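Local coordinates for protein anastral spindle 2, SAS 4 (Drosophila melanogaster, PDB 4BY2) that joins, as an engineered fusion, the Ana2 (STIL) proline-rich motif to the Sas-4 (CPAP) TCP domain, a complex of centriole assembly that probably acts as an adaptor, at residues H181-R186 against I191-N196; T150-I153 against S159-I162; E133-P138 against E143-D148; L13-P18 against G112-Y117; N84-S89 against M93-L98. All coordinates share one frame; numbering follows the deposited sequence.

Interaction 1. Residues H181-R186 against I191-N196; sequences HLVQLR and ILNLPN
Strands 181-185 and 191-193 run antiparallel, their axes 4.7 Å apart and their directions 173° from one another, as the two arms of a beta hairpin in the Sas-4 part of the fusion. His181 and Asn193 form a hydrogen-bonded pair, N of His181 lying 2.9 Å from O of Asn193, and the reciprocal bond joins N of Asn193 to O of His181. Val183 and Ile191 are linked in the same two-way fashion, with N of Ile191 2.8 Å from O of Val183. The intervening pair, Leu182 and Leu192, is non-hydrogen-bonded and puts its side chains on the other face, where the CD1 methyls meet at 3.8 Å.

On the face of His181, Val183, Ile191 and Asn193, the imidazole and the Asn193 amide lie side by side with planes only 15° apart, and CD2 of His181 is 3.6 Å from ND2 of Asn193. CG of His181 stands anti to the backbone N (chi1 180°), which sets the ring alongside that amide; Trp174 O holds its ND1, while Lys199 holds Asn193 OD1. Beyond the last pair, CD2 of Leu185 reaches back to CG1 of Ile191 at 3.8 Å.

Strand 170-175 flanks the hairpin through backbone bonds from Leu182 and Gln184, and strand 199-202 borders it next to Leu192, with Ile191 packed on Lys199 and Ile201.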
# COMPACT_ATOMS: atom_id res chain seq x y z
N HIS A 181 -9.57 16.75 14.93
CA HIS A 181 -9.11 15.44 15.37
C HIS A 181 -10.16 14.73 16.23
O HIS A 181 -10.37 15.11 17.39
CB HIS A 181 -7.74 15.54 16.07
CG HIS A 181 -7.18 14.24 16.57
ND1 HIS A 181 -7.00 13.15 15.72
CD2 HIS A 181 -6.74 13.90 17.80
CE1 HIS A 181 -6.48 12.19 16.47
NE2 HIS A 181 -6.30 12.60 17.73
N LEU A 182 -10.83 13.72 15.65
CA LEU A 182 -11.87 12.94 16.32
C LEU A 182 -11.30 11.62 16.84
O LEU A 182 -10.66 10.89 16.08
CB LEU A 182 -13.08 12.71 15.40
CG LEU A 182 -14.20 11.76 15.88
CD1 LEU A 182 -14.93 12.31 17.11
CD2 LEU A 182 -15.20 11.50 14.77
N VAL A 183 -11.54 11.32 18.12
CA VAL A 183 -11.08 10.09 18.78
C VAL A 183 -12.29 9.30 19.28
O VAL A 183 -12.95 9.72 20.23
CB VAL A 183 -10.05 10.34 19.91
CG1 VAL A 183 -9.47 9.03 20.44
CG2 VAL A 183 -8.92 11.27 19.46
N GLN A 184 -12.59 8.17 18.62
CA GLN A 184 -13.67 7.27 19.01
C GLN A 184 -13.08 6.26 19.99
O GLN A 184 -11.97 5.78 19.77
CB GLN A 184 -14.25 6.56 17.76
CG GLN A 184 -15.35 5.53 18.03
CD GLN A 184 -16.63 6.13 18.56
OE1 GLN A 184 -17.39 6.77 17.84
NE2 GLN A 184 -16.90 5.91 19.84
N LEU A 185 -13.79 5.99 21.10
CA LEU A 185 -13.34 5.07 22.14
C LEU A 185 -14.09 3.73 22.02
O LEU A 185 -15.13 3.67 21.36
CB LEU A 185 -13.55 5.69 23.55
CG LEU A 185 -12.66 6.87 24.05
CD1 LEU A 185 -11.20 6.51 24.13
CD2 LEU A 185 -12.88 8.15 23.27
N ARG A 186 -13.56 2.67 22.65
CA ARG A 186 -14.15 1.32 22.65
C ARG A 186 -15.49 1.29 23.40
O ARG A 186 -16.46 0.70 22.91
CB ARG A 186 -13.18 0.31 23.26
CG ARG A 186 -13.51 -1.15 22.99
CD ARG A 186 -12.96 -2.02 24.10
NE ARG A 186 -12.95 -3.44 23.77
CZ ARG A 186 -12.15 -4.34 24.34
NH1 ARG A 186 -11.27 -3.97 25.26
NH2 ARG A 186 -12.22 -5.62 23.98
N ILE A 191 -13.93 11.88 21.73
CA ILE A 191 -13.10 13.05 22.07
C ILE A 191 -12.89 13.84 20.77
O ILE A 191 -12.19 13.37 19.88
CB ILE A 191 -11.76 12.67 22.77
CG1 ILE A 191 -11.96 11.74 24.01
CG2 ILE A 191 -10.92 13.92 23.12
CD1 ILE A 191 -12.81 12.28 25.23
N LEU A 192 -13.52 15.01 20.67
CA LEU A 192 -13.41 15.85 19.47
C LEU A 192 -12.54 17.09 19.72
O LEU A 192 -12.94 18.00 20.45
CB LEU A 192 -14.82 16.21 18.95
CG LEU A 192 -14.92 16.96 17.62
CD1 LEU A 192 -14.64 16.04 16.44
CD2 LEU A 192 -16.29 17.57 17.45
N ASN A 193 -11.35 17.10 19.11
CA ASN A 193 -10.39 18.20 19.21
C ASN A 193 -10.53 19.12 17.99
O ASN A 193 -10.00 18.83 16.91
CB ASN A 193 -8.95 17.67 19.36
CG ASN A 193 -8.73 16.82 20.59
OD1 ASN A 193 -8.66 17.32 21.71
ND2 ASN A 193 -8.59 15.52 20.39
N LEU A 194 -11.28 20.22 18.16
CA LEU A 194 -11.55 21.23 17.13
C LEU A 194 -10.27 22.02 16.77
O LEU A 194 -9.37 22.11 17.61
CB LEU A 194 -12.65 22.21 17.62
CG LEU A 194 -14.14 21.78 17.54
CD1 LEU A 194 -14.58 21.41 16.13
CD2 LEU A 194 -14.50 20.73 18.58
N PRO A 195 -10.15 22.59 15.54
CA PRO A 195 -8.93 23.34 15.19
C PRO A 195 -8.75 24.66 15.94
O PRO A 195 -7.61 25.11 16.12
CB PRO A 195 -9.05 23.54 13.68
CG PRO A 195 -10.51 23.54 13.42
CD PRO A 195 -11.11 22.57 14.40
N ASN A 196 -9.87 25.28 16.40
CA ASN A 196 -9.88 26.55 17.14
C ASN A 196 -9.43 26.43 18.61
O ASN A 196 -9.19 27.45 19.26
CB ASN A 196 -11.26 27.24 17.03
CG ASN A 196 -12.46 26.38 17.37
OD1 ASN A 196 -12.43 25.52 18.26
ND2 ASN A 196 -13.56 26.62 16.68

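Interaction 2. Residues T150-I153 against S159-I162; sequences TVEI and SIKI
The carboxylate of Glu152 is the one flat side-chain group here, and Ile160 approaches it: CG2 of the isoleucine lies 4.0 Å from OE2 of Glu152. The same oxygen is hydrogen-bonded to NE2 of His154, just beyond the segment, and OE1 has a long, weak ion pair with Arg146. N of Ile153 reaches O of Lys161 at 2.9 Å and N of Lys161 returns the bond to O of Ile153. CA of Ile160 also approaches O of Ile153, at 3.3 Å, and CA of Glu152 approaches O of Lys161, so each of these carbonyl oxygens receives one N-H and one weaker C-H contact.

Strands 151-153 and 160-162 are thereby paired antiparallel, 167° between their directions. On the face of Glu152 and Ile162, a non-hydrogen-bonded pair, the two side chains run side by side. CG of Glu152, anti to the backbone N (chi1 -151°), sits 3.7 Å from CG2 of Ile160 and 4.0 Å from CG1 of Ile162, bridging both isoleucines. The opposite face carries Ile153 and Lys161; the extended lysine leads away from the partner strand, and NZ has a weak bond to Val24 O in the Ana2 part of this engineered fusion.

Chemically, Glu152 divides its work: its CG methylene supplies the apolar contacts across this TCP-domain hairpin, whereas its carboxylate is met by His154 and, weakly, by Arg146, which is consistent with an ionised side chain.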
# COMPACT_ATOMS: atom_id res chain seq x y z
N THR A 150 -0.80 -1.24 12.77
CA THR A 150 -1.39 0.07 12.47
C THR A 150 -1.80 0.19 11.01
O THR A 150 -1.03 -0.17 10.11
CB THR A 150 -0.45 1.23 12.88
OG1 THR A 150 0.81 1.07 12.23
CG2 THR A 150 -0.26 1.35 14.38
N VAL A 151 -3.03 0.66 10.78
CA VAL A 151 -3.62 0.87 9.46
C VAL A 151 -3.96 2.36 9.34
O VAL A 151 -4.66 2.91 10.19
CB VAL A 151 -4.85 -0.05 9.21
CG1 VAL A 151 -5.37 0.11 7.78
CG2 VAL A 151 -4.53 -1.52 9.49
N GLU A 152 -3.43 3.01 8.29
CA GLU A 152 -3.63 4.44 8.04
C GLU A 152 -4.19 4.68 6.63
O GLU A 152 -3.46 4.62 5.65
CB GLU A 152 -2.30 5.19 8.26
CG GLU A 152 -2.48 6.63 8.70
CD GLU A 152 -1.19 7.40 8.92
OE1 GLU A 152 -0.47 7.09 9.90
OE2 GLU A 152 -0.91 8.33 8.12
N ILE A 153 -5.52 4.95 6.55
CA ILE A 153 -6.21 5.20 5.28
C ILE A 153 -6.26 6.71 5.00
O ILE A 153 -6.76 7.47 5.82
CB ILE A 153 -7.64 4.57 5.22
CG1 ILE A 153 -7.72 3.14 5.85
CG2 ILE A 153 -8.21 4.60 3.79
CD1 ILE A 153 -7.07 1.95 5.08
N SER A 159 -9.08 13.36 4.33
CA SER A 159 -9.35 12.85 5.68
C SER A 159 -8.53 11.59 5.93
O SER A 159 -8.42 10.74 5.03
CB SER A 159 -10.84 12.55 5.86
OG SER A 159 -11.62 13.72 5.70
N ILE A 160 -7.93 11.47 7.12
CA ILE A 160 -7.09 10.33 7.48
C ILE A 160 -7.72 9.51 8.61
O ILE A 160 -8.08 10.07 9.65
CB ILE A 160 -5.62 10.76 7.81
CG1 ILE A 160 -5.00 11.60 6.66
CG2 ILE A 160 -4.73 9.55 8.13
CD1 ILE A 160 -3.96 12.63 7.10
N LYS A 161 -7.86 8.18 8.40
CA LYS A 161 -8.40 7.25 9.38
C LYS A 161 -7.25 6.40 9.94
O LYS A 161 -6.58 5.70 9.18
CB LYS A 161 -9.49 6.37 8.74
CG LYS A 161 -10.26 5.47 9.71
CD LYS A 161 -11.17 4.51 8.96
CE LYS A 161 -11.89 3.56 9.88
NZ LYS A 161 -12.74 2.61 9.12
N ILE A 162 -7.02 6.49 11.26
CA ILE A 162 -5.96 5.75 11.96
C ILE A 162 -6.60 4.68 12.85
O ILE A 162 -7.51 5.00 13.62
CB ILE A 162 -5.00 6.70 12.75
CG1 ILE A 162 -4.54 7.91 11.91
CG2 ILE A 162 -3.78 5.94 13.29
CD1 ILE A 162 -5.21 9.23 12.26

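Interaction 3. Residues E133-P138 against E143-D148; sequences EILEFP and EHRRKD
Backbone hydrogen bonds pair Glu133 with Arg145 and Leu135 with Glu143, each pair bonded in both directions, and make strands 133-136 and 143-145 an antiparallel hairpin of the TCP domain. N of Leu135, for instance, is 2.8 Å from O of Glu143. Between these pairs, CA of Ile134 adds a C-H contact to O of Glu143 at 3.3 Å.

A salt bridge within strand 143-145, on the face of Leu135, joins NH1 of Arg145 to OE1 of Glu143 at 2.9 Å, nearly straight (177° at the hydrogen). The oxygen sits at the edge of the guanidinium, in its plane, but is itself met on its anti side, with the donor 30° out of the carboxylate plane. The other oxygen, OE2, accepts a bond from N of Ser21 in the fused Ana2 part.

Van der Waals contacts flank this pair: CD1 of Leu135 is 3.7 Å from OE1 of Glu143, and CE2 of Phe137 meets CD of Glu143 at 3.6 Å. With CG of Glu143 anti to the carbonyl carbon and the chain extended beyond it, the carboxylate arrives at the ring edge, planes 64° apart. On the other face Ile134 lies alongside His144, its CG1 3.4 Å from ND1.

With an alanine in place of Glu143, Arg145 would probably lose its charged partner, Ser21 N an acceptor, and the edge of Phe137 its neighbour. A buried carboxylate held by a guanidinium and an N-H is likely to remain ionised, and its OE2 ties the hairpin to the fused Ana2 segment through the bond from Ser21 N.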
# COMPACT_ATOMS: atom_id res chain seq x y z
N GLU A 133 3.66 -1.32 4.04
CA GLU A 133 2.98 -1.63 2.79
C GLU A 133 2.05 -0.47 2.44
O GLU A 133 1.21 -0.08 3.25
CB GLU A 133 2.22 -2.96 2.88
CG GLU A 133 3.09 -4.16 2.55
CD GLU A 133 2.60 -5.49 3.11
OE1 GLU A 133 1.41 -5.82 2.92
OE2 GLU A 133 3.43 -6.21 3.71
N ILE A 134 2.25 0.10 1.25
CA ILE A 134 1.46 1.23 0.76
C ILE A 134 0.65 0.85 -0.48
O ILE A 134 1.22 0.42 -1.48
CB ILE A 134 2.35 2.50 0.54
CG1 ILE A 134 2.92 3.02 1.88
CG2 ILE A 134 1.59 3.61 -0.21
CD1 ILE A 134 3.92 4.18 1.77
N LEU A 135 -0.68 1.04 -0.40
CA LEU A 135 -1.62 0.80 -1.49
C LEU A 135 -2.04 2.13 -2.10
O LEU A 135 -2.39 3.04 -1.36
CB LEU A 135 -2.85 0.04 -0.98
CG LEU A 135 -2.76 -1.47 -0.97
CD1 LEU A 135 -3.87 -2.07 -0.13
CD2 LEU A 135 -2.80 -2.03 -2.39
N GLU A 136 -2.00 2.25 -3.44
CA GLU A 136 -2.37 3.48 -4.14
C GLU A 136 -3.49 3.20 -5.14
O GLU A 136 -3.26 2.54 -6.15
CB GLU A 136 -1.15 4.12 -4.84
CG GLU A 136 -0.04 4.58 -3.89
CD GLU A 136 1.36 4.17 -4.31
OE1 GLU A 136 1.73 2.99 -4.09
OE2 GLU A 136 2.10 5.03 -4.83
N PHE A 137 -4.70 3.69 -4.83
CA PHE A 137 -5.90 3.51 -5.66
C PHE A 137 -6.08 4.64 -6.68
O PHE A 137 -5.57 5.74 -6.44
CB PHE A 137 -7.14 3.30 -4.77
CG PHE A 137 -7.09 2.01 -3.98
CD1 PHE A 137 -7.46 0.81 -4.57
CD2 PHE A 137 -6.65 1.99 -2.67
CE1 PHE A 137 -7.40 -0.39 -3.86
CE2 PHE A 137 -6.58 0.79 -1.95
CZ PHE A 137 -6.95 -0.39 -2.55
N PRO A 138 -6.76 4.41 -7.84
CA PRO A 138 -6.88 5.48 -8.87
C PRO A 138 -7.54 6.79 -8.44
O PRO A 138 -7.29 7.81 -9.09
CB PRO A 138 -7.68 4.81 -9.99
CG PRO A 138 -7.51 3.36 -9.78
CD PRO A 138 -7.38 3.15 -8.31
N GLU A 143 -3.42 3.59 1.32
CA GLU A 143 -3.53 2.78 2.54
C GLU A 143 -2.14 2.35 3.03
O GLU A 143 -1.39 1.73 2.27
CB GLU A 143 -4.44 1.55 2.33
CG GLU A 143 -5.73 1.86 1.58
CD GLU A 143 -6.83 0.81 1.60
OE1 GLU A 143 -6.52 -0.39 1.78
OE2 GLU A 143 -8.00 1.20 1.40
N HIS A 144 -1.80 2.71 4.28
CA HIS A 144 -0.50 2.42 4.89
C HIS A 144 -0.66 1.35 5.96
O HIS A 144 -1.45 1.54 6.89
CB HIS A 144 0.12 3.69 5.51
CG HIS A 144 0.29 4.82 4.54
ND1 HIS A 144 1.54 5.23 4.13
CD2 HIS A 144 -0.64 5.61 3.96
CE1 HIS A 144 1.34 6.24 3.30
NE2 HIS A 144 0.04 6.51 3.17
N ARG A 145 0.09 0.24 5.84
CA ARG A 145 0.04 -0.86 6.80
C ARG A 145 1.43 -1.23 7.31
O ARG A 145 2.30 -1.62 6.52
CB ARG A 145 -0.69 -2.08 6.21
CG ARG A 145 -2.21 -1.92 6.18
CD ARG A 145 -2.88 -3.00 5.36
NE ARG A 145 -4.33 -2.97 5.51
CZ ARG A 145 -5.16 -2.34 4.69
NH1 ARG A 145 -4.69 -1.69 3.63
NH2 ARG A 145 -6.47 -2.36 4.91
N ARG A 146 1.66 -1.06 8.63
CA ARG A 146 2.93 -1.34 9.29
C ARG A 146 2.96 -2.72 9.95
O ARG A 146 1.93 -3.38 10.05
CB ARG A 146 3.25 -0.23 10.31
CG ARG A 146 3.66 1.09 9.66
CD ARG A 146 3.43 2.28 10.57
NE ARG A 146 2.59 3.30 9.92
CZ ARG A 146 3.07 4.38 9.32
NH1 ARG A 146 4.38 4.61 9.27
NH2 ARG A 146 2.24 5.26 8.76
N LYS A 147 4.17 -3.16 10.38
CA LYS A 147 4.43 -4.46 11.03
C LYS A 147 3.66 -4.66 12.34
O LYS A 147 3.19 -5.77 12.59
CB LYS A 147 5.94 -4.65 11.27
CG LYS A 147 6.62 -5.54 10.24
CD LYS A 147 8.10 -5.72 10.53
CE LYS A 147 8.80 -6.52 9.46
NZ LYS A 147 10.27 -6.58 9.69
N ASP A 148 3.54 -3.60 13.16
CA ASP A 148 2.84 -3.61 14.46
C ASP A 148 1.35 -3.94 14.35
O ASP A 148 0.82 -4.63 15.22
CB ASP A 148 3.06 -2.29 15.22
CG ASP A 148 2.86 -1.00 14.43
OD1 ASP A 148 2.06 -1.01 13.47
OD2 ASP A 148 3.47 0.02 14.80

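Interaction 4. Residues L13-P18 against G112-Y117; sequences LPRLAP and GTVKYY
The phenolic oxygen of Tyr116 is gripped from two parts of the fusion: N of Arg15, in the Ana2 proline-rich segment, donates to OH of Tyr116 at 3.1 Å, and Asp103 of the Sas-4 TCP domain holds the same oxygen through OD2. Pro14 lies against it, its CB 3.5 Å from Tyr116 OH.

From there Arg15 lies down over the tyrosine. Its chain is extended from CG to NE and runs in the opposite direction to the Tyr116 side chain, so that each slides past the other. CD stands over one face of the phenol ring, 3.8 Å from the centroid and 16° off the normal, a CH-pi contact. Further along, the guanidinium is turned only 13° from the ring plane, with CD2 of Tyr116 over one of its faces, and NH1 comes to 3.5 Å from CB of Tyr116. CG of Tyr116 is anti to its own backbone N (chi1 -163°), which sends the ring out along the arginine. At the far end NH2 touches CG1 of Val114 at 4.0 Å. A water in the guanidinium plane accepts from NH1 of Arg15, at 3.1 Å, and donates to O of Val114, linking the arginine to the strand backbone.

If Tyr116 were replaced by a leucine, Arg15 N would probably lose its acceptor and the guanidinium the flat surface beneath it.

Strand 113-117 runs between strands 104-108 and 123-128. The Ana2 segment crosses their shared face without pairing as a strand, and Arg15 also touches His125 and Tyr118.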
# COMPACT_ATOMS: atom_id res chain seq x y z
N LEU A 13 3.12 -16.42 -10.69
CA LEU A 13 1.67 -16.29 -10.74
C LEU A 13 1.24 -14.90 -10.23
O LEU A 13 1.80 -14.43 -9.22
CB LEU A 13 0.98 -17.39 -9.93
CG LEU A 13 0.65 -18.67 -10.69
CD1 LEU A 13 0.44 -19.83 -9.73
CD2 LEU A 13 -0.58 -18.49 -11.58
N PRO A 14 0.27 -14.23 -10.89
CA PRO A 14 -0.13 -12.89 -10.43
C PRO A 14 -0.88 -12.89 -9.10
O PRO A 14 -1.56 -13.86 -8.76
CB PRO A 14 -1.01 -12.36 -11.57
CG PRO A 14 -0.80 -13.30 -12.72
CD PRO A 14 -0.48 -14.61 -12.10
N ARG A 15 -0.74 -11.78 -8.35
CA ARG A 15 -1.39 -11.57 -7.05
C ARG A 15 -2.87 -11.26 -7.25
O ARG A 15 -3.27 -10.78 -8.31
CB ARG A 15 -0.73 -10.39 -6.31
CG ARG A 15 0.68 -10.63 -5.80
CD ARG A 15 1.23 -9.34 -5.23
NE ARG A 15 2.56 -9.51 -4.64
CZ ARG A 15 3.25 -8.53 -4.06
NH1 ARG A 15 2.75 -7.30 -4.00
NH2 ARG A 15 4.45 -8.77 -3.55
N LEU A 16 -3.69 -11.50 -6.21
CA LEU A 16 -5.12 -11.18 -6.23
C LEU A 16 -5.29 -9.69 -5.90
O LEU A 16 -4.80 -9.24 -4.86
CB LEU A 16 -5.91 -12.07 -5.25
CG LEU A 16 -6.09 -13.53 -5.66
CD1 LEU A 16 -6.17 -14.44 -4.45
CD2 LEU A 16 -7.29 -13.72 -6.58
N ALA A 17 -5.94 -8.94 -6.82
CA ALA A 17 -6.16 -7.49 -6.71
C ALA A 17 -6.96 -7.08 -5.47
O ALA A 17 -8.04 -7.61 -5.24
CB ALA A 17 -6.83 -6.96 -7.97
N PRO A 18 -6.42 -6.14 -4.66
CA PRO A 18 -7.15 -5.72 -3.45
C PRO A 18 -8.31 -4.76 -3.72
O PRO A 18 -8.44 -4.19 -4.80
CB PRO A 18 -6.06 -5.07 -2.60
CG PRO A 18 -5.11 -4.51 -3.59
CD PRO A 18 -5.13 -5.42 -4.78
N GLY A 112 15.43 -1.42 -1.49
CA GLY A 112 14.75 -2.38 -0.63
C GLY A 112 13.24 -2.35 -0.79
O GLY A 112 12.51 -2.39 0.20
N THR A 113 12.77 -2.23 -2.05
CA THR A 113 11.34 -2.11 -2.35
C THR A 113 10.82 -3.13 -3.36
O THR A 113 11.51 -3.50 -4.31
CB THR A 113 10.98 -0.68 -2.82
OG1 THR A 113 11.82 -0.30 -3.90
CG2 THR A 113 11.07 0.34 -1.70
N VAL A 114 9.58 -3.57 -3.14
CA VAL A 114 8.85 -4.48 -4.02
C VAL A 114 7.58 -3.71 -4.42
O VAL A 114 6.72 -3.43 -3.58
CB VAL A 114 8.54 -5.86 -3.36
CG1 VAL A 114 7.81 -6.78 -4.34
CG2 VAL A 114 9.80 -6.53 -2.84
N LYS A 115 7.51 -3.28 -5.69
CA LYS A 115 6.37 -2.54 -6.23
C LYS A 115 5.54 -3.47 -7.11
O LYS A 115 6.11 -4.24 -7.88
CB LYS A 115 6.83 -1.31 -7.04
CG LYS A 115 7.36 -0.18 -6.18
CD LYS A 115 7.58 1.09 -7.00
CE LYS A 115 7.99 2.26 -6.14
NZ LYS A 115 8.30 3.46 -6.96
N TYR A 116 4.21 -3.42 -6.98
CA TYR A 116 3.31 -4.26 -7.77
C TYR A 116 2.19 -3.44 -8.40
O TYR A 116 1.49 -2.73 -7.69
CB TYR A 116 2.74 -5.43 -6.94
CG TYR A 116 2.16 -6.55 -7.79
CD1 TYR A 116 0.87 -6.46 -8.32
CD2 TYR A 116 2.90 -7.69 -8.07
CE1 TYR A 116 0.34 -7.47 -9.11
CE2 TYR A 116 2.37 -8.72 -8.85
CZ TYR A 116 1.09 -8.61 -9.36
OH TYR A 116 0.56 -9.61 -10.14
N TYR A 117 2.01 -3.57 -9.72
CA TYR A 117 0.95 -2.87 -10.44
C TYR A 117 -0.15 -3.83 -10.86
O TYR A 117 0.09 -4.73 -11.66
CB TYR A 117 1.51 -2.09 -11.64
CG TYR A 117 0.47 -1.32 -12.43
CD1 TYR A 117 -0.16 -0.20 -11.88
CD2 TYR A 117 0.11 -1.71 -13.71
CE1 TYR A 117 -1.12 0.51 -12.60
CE2 TYR A 117 -0.84 -0.99 -14.44
CZ TYR A 117 -1.46 0.11 -13.88
OH TYR A 117 -2.40 0.82 -14.59
O HOH W 1 4.80 -5.23 -2.94

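Interaction 5. Residues N84-S89 against M93-L98; sequences NLKKIS and MNLRML
Asn84 opens the contact with CB 3.9 Å from SD of Met97; its amide is held by Met12 O, from the Ana2 part, and by Phe100 N. Leu85 then pairs with Leu98 through two backbone bonds, N of Leu98 standing 2.8 Å from O of Leu85, and their CB atoms pack together. Lys86 faces Met97, which folds over it: the methionine chain curls back, bringing SD to 3.8 Å from CB of Lys86. Next, Lys87 and Arg96 are hydrogen-bonded both ways, and CB of Lys87 rests 3.8 Å from CG of Arg96 while the two charged ends stay apart. Ile88 lies alongside Leu95, CG1 meeting CD2 of Leu95 at 3.9 Å. Ser89 ends the ladder: its N donates to O of Asn94, and its OG, set between the backbone N and the carbonyl carbon (chi1 59°), accepts from N of Asn94 at 2.9 Å while also bonding Asp91 in the turn. The serine therefore ties strand end to turn.

This antiparallel hairpin of the Sas-4 TCP domain, strands 85-88 and 94-98, is flanked by strand 76-79 beside Lys86 and Ile88, and by strand 104-108 beside Leu95 and Met97.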
# COMPACT_ATOMS: atom_id res chain seq x y z
N ASN A 84 4.99 -14.64 -19.29
CA ASN A 84 5.75 -13.73 -18.44
C ASN A 84 7.11 -13.36 -19.03
O ASN A 84 7.75 -14.19 -19.68
CB ASN A 84 5.94 -14.31 -17.02
CG ASN A 84 4.68 -14.51 -16.22
OD1 ASN A 84 3.57 -14.16 -16.64
ND2 ASN A 84 4.82 -15.11 -15.05
N LEU A 85 7.55 -12.12 -18.76
CA LEU A 85 8.83 -11.58 -19.19
C LEU A 85 9.56 -10.98 -17.97
O LEU A 85 9.17 -9.93 -17.47
CB LEU A 85 8.66 -10.56 -20.34
CG LEU A 85 9.91 -9.78 -20.81
CD1 LEU A 85 11.02 -10.71 -21.30
CD2 LEU A 85 9.55 -8.78 -21.89
N LYS A 86 10.59 -11.69 -17.48
CA LYS A 86 11.38 -11.25 -16.34
C LYS A 86 12.63 -10.52 -16.84
O LYS A 86 13.47 -11.12 -17.51
CB LYS A 86 11.76 -12.45 -15.45
CG LYS A 86 12.27 -12.06 -14.06
CD LYS A 86 13.00 -13.22 -13.40
CE LYS A 86 13.15 -13.05 -11.91
NZ LYS A 86 11.91 -13.44 -11.18
N LYS A 87 12.74 -9.22 -16.53
CA LYS A 87 13.89 -8.40 -16.93
C LYS A 87 14.78 -8.14 -15.72
O LYS A 87 14.30 -7.63 -14.71
CB LYS A 87 13.44 -7.09 -17.59
CG LYS A 87 12.85 -7.26 -18.99
CD LYS A 87 12.51 -5.93 -19.64
CE LYS A 87 13.63 -5.39 -20.50
NZ LYS A 87 13.25 -4.13 -21.19
N ILE A 88 16.06 -8.52 -15.81
CA ILE A 88 17.05 -8.33 -14.74
C ILE A 88 18.11 -7.35 -15.23
O ILE A 88 18.61 -7.49 -16.35
CB ILE A 88 17.69 -9.68 -14.29
CG1 ILE A 88 16.62 -10.76 -14.00
CG2 ILE A 88 18.62 -9.47 -13.07
CD1 ILE A 88 17.14 -12.20 -13.97
N SER A 89 18.46 -6.35 -14.38
CA SER A 89 19.50 -5.36 -14.67
C SER A 89 20.88 -6.05 -14.64
O SER A 89 21.04 -7.05 -13.95
CB SER A 89 19.46 -4.23 -13.64
OG SER A 89 19.64 -4.72 -12.32
N MET A 93 20.36 -5.98 -9.39
CA MET A 93 19.75 -5.24 -8.27
C MET A 93 18.32 -4.80 -8.59
O MET A 93 17.49 -4.74 -7.68
CB MET A 93 20.61 -4.03 -7.87
CG MET A 93 22.05 -4.37 -7.52
SD MET A 93 22.23 -5.33 -6.00
CE MET A 93 22.30 -4.02 -4.80
N ASN A 94 18.05 -4.47 -9.87
CA ASN A 94 16.73 -4.05 -10.34
C ASN A 94 16.09 -5.11 -11.25
O ASN A 94 16.62 -5.43 -12.32
CB ASN A 94 16.81 -2.68 -11.03
CG ASN A 94 17.07 -1.54 -10.07
OD1 ASN A 94 18.05 -1.53 -9.31
ND2 ASN A 94 16.20 -0.54 -10.09
N LEU A 95 14.97 -5.68 -10.79
CA LEU A 95 14.23 -6.73 -11.49
C LEU A 95 12.80 -6.28 -11.80
O LEU A 95 12.24 -5.50 -11.02
CB LEU A 95 14.17 -8.01 -10.63
CG LEU A 95 15.49 -8.66 -10.24
CD1 LEU A 95 15.88 -8.29 -8.82
CD2 LEU A 95 15.41 -10.16 -10.34
N ARG A 96 12.22 -6.76 -12.91
CA ARG A 96 10.82 -6.46 -13.26
C ARG A 96 10.17 -7.63 -14.02
O ARG A 96 10.66 -8.07 -15.06
CB ARG A 96 10.62 -5.10 -13.96
CG ARG A 96 11.24 -4.91 -15.34
CD ARG A 96 10.91 -3.54 -15.91
NE ARG A 96 9.47 -3.36 -16.12
CZ ARG A 96 8.87 -2.18 -16.28
NH1 ARG A 96 9.58 -1.06 -16.24
NH2 ARG A 96 7.56 -2.12 -16.47
N MET A 97 9.08 -8.17 -13.44
CA MET A 97 8.31 -9.27 -14.00
C MET A 97 7.08 -8.72 -14.69
O MET A 97 6.20 -8.16 -14.04
CB MET A 97 7.93 -10.29 -12.90
CG MET A 97 7.17 -11.51 -13.41
SD MET A 97 8.19 -12.80 -14.16
CE MET A 97 8.75 -13.66 -12.71
N LEU A 98 7.03 -8.85 -16.03
CA LEU A 98 5.91 -8.41 -16.86
C LEU A 98 5.00 -9.62 -17.09
O LEU A 98 5.26 -10.44 -17.97
CB LEU A 98 6.41 -7.82 -18.20
CG LEU A 98 7.12 -6.47 -18.13
CD1 LEU A 98 8.64 -6.64 -18.23
CD2 LEU A 98 6.64 -5.54 -19.23

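In the fold
From the N terminus, the Ana2 segment 13-18 comes first, yet its partner 112-117 lies in the Sas-4 domain, so interaction 4 closes the longest loop, which runs through the engineered fusion junction and the unmodelled residues 25-64. Interaction 5, a short-turn hairpin, is nested inside that loop. Interactions 3, 2 and 1 follow in series, each closing its own hairpin, and none cross. Interactions 2 and 3 touch, since strands 142-145 and 151-154 are neighbours, and interaction 4 meets interaction 3 where Pro18 packs on Leu135. Interactions 5 and 1 lie on opposite sides of the chain's centre, their centres about 47 Å apart, spanning the extended beta architecture, part of which the Ana2 segment crosses.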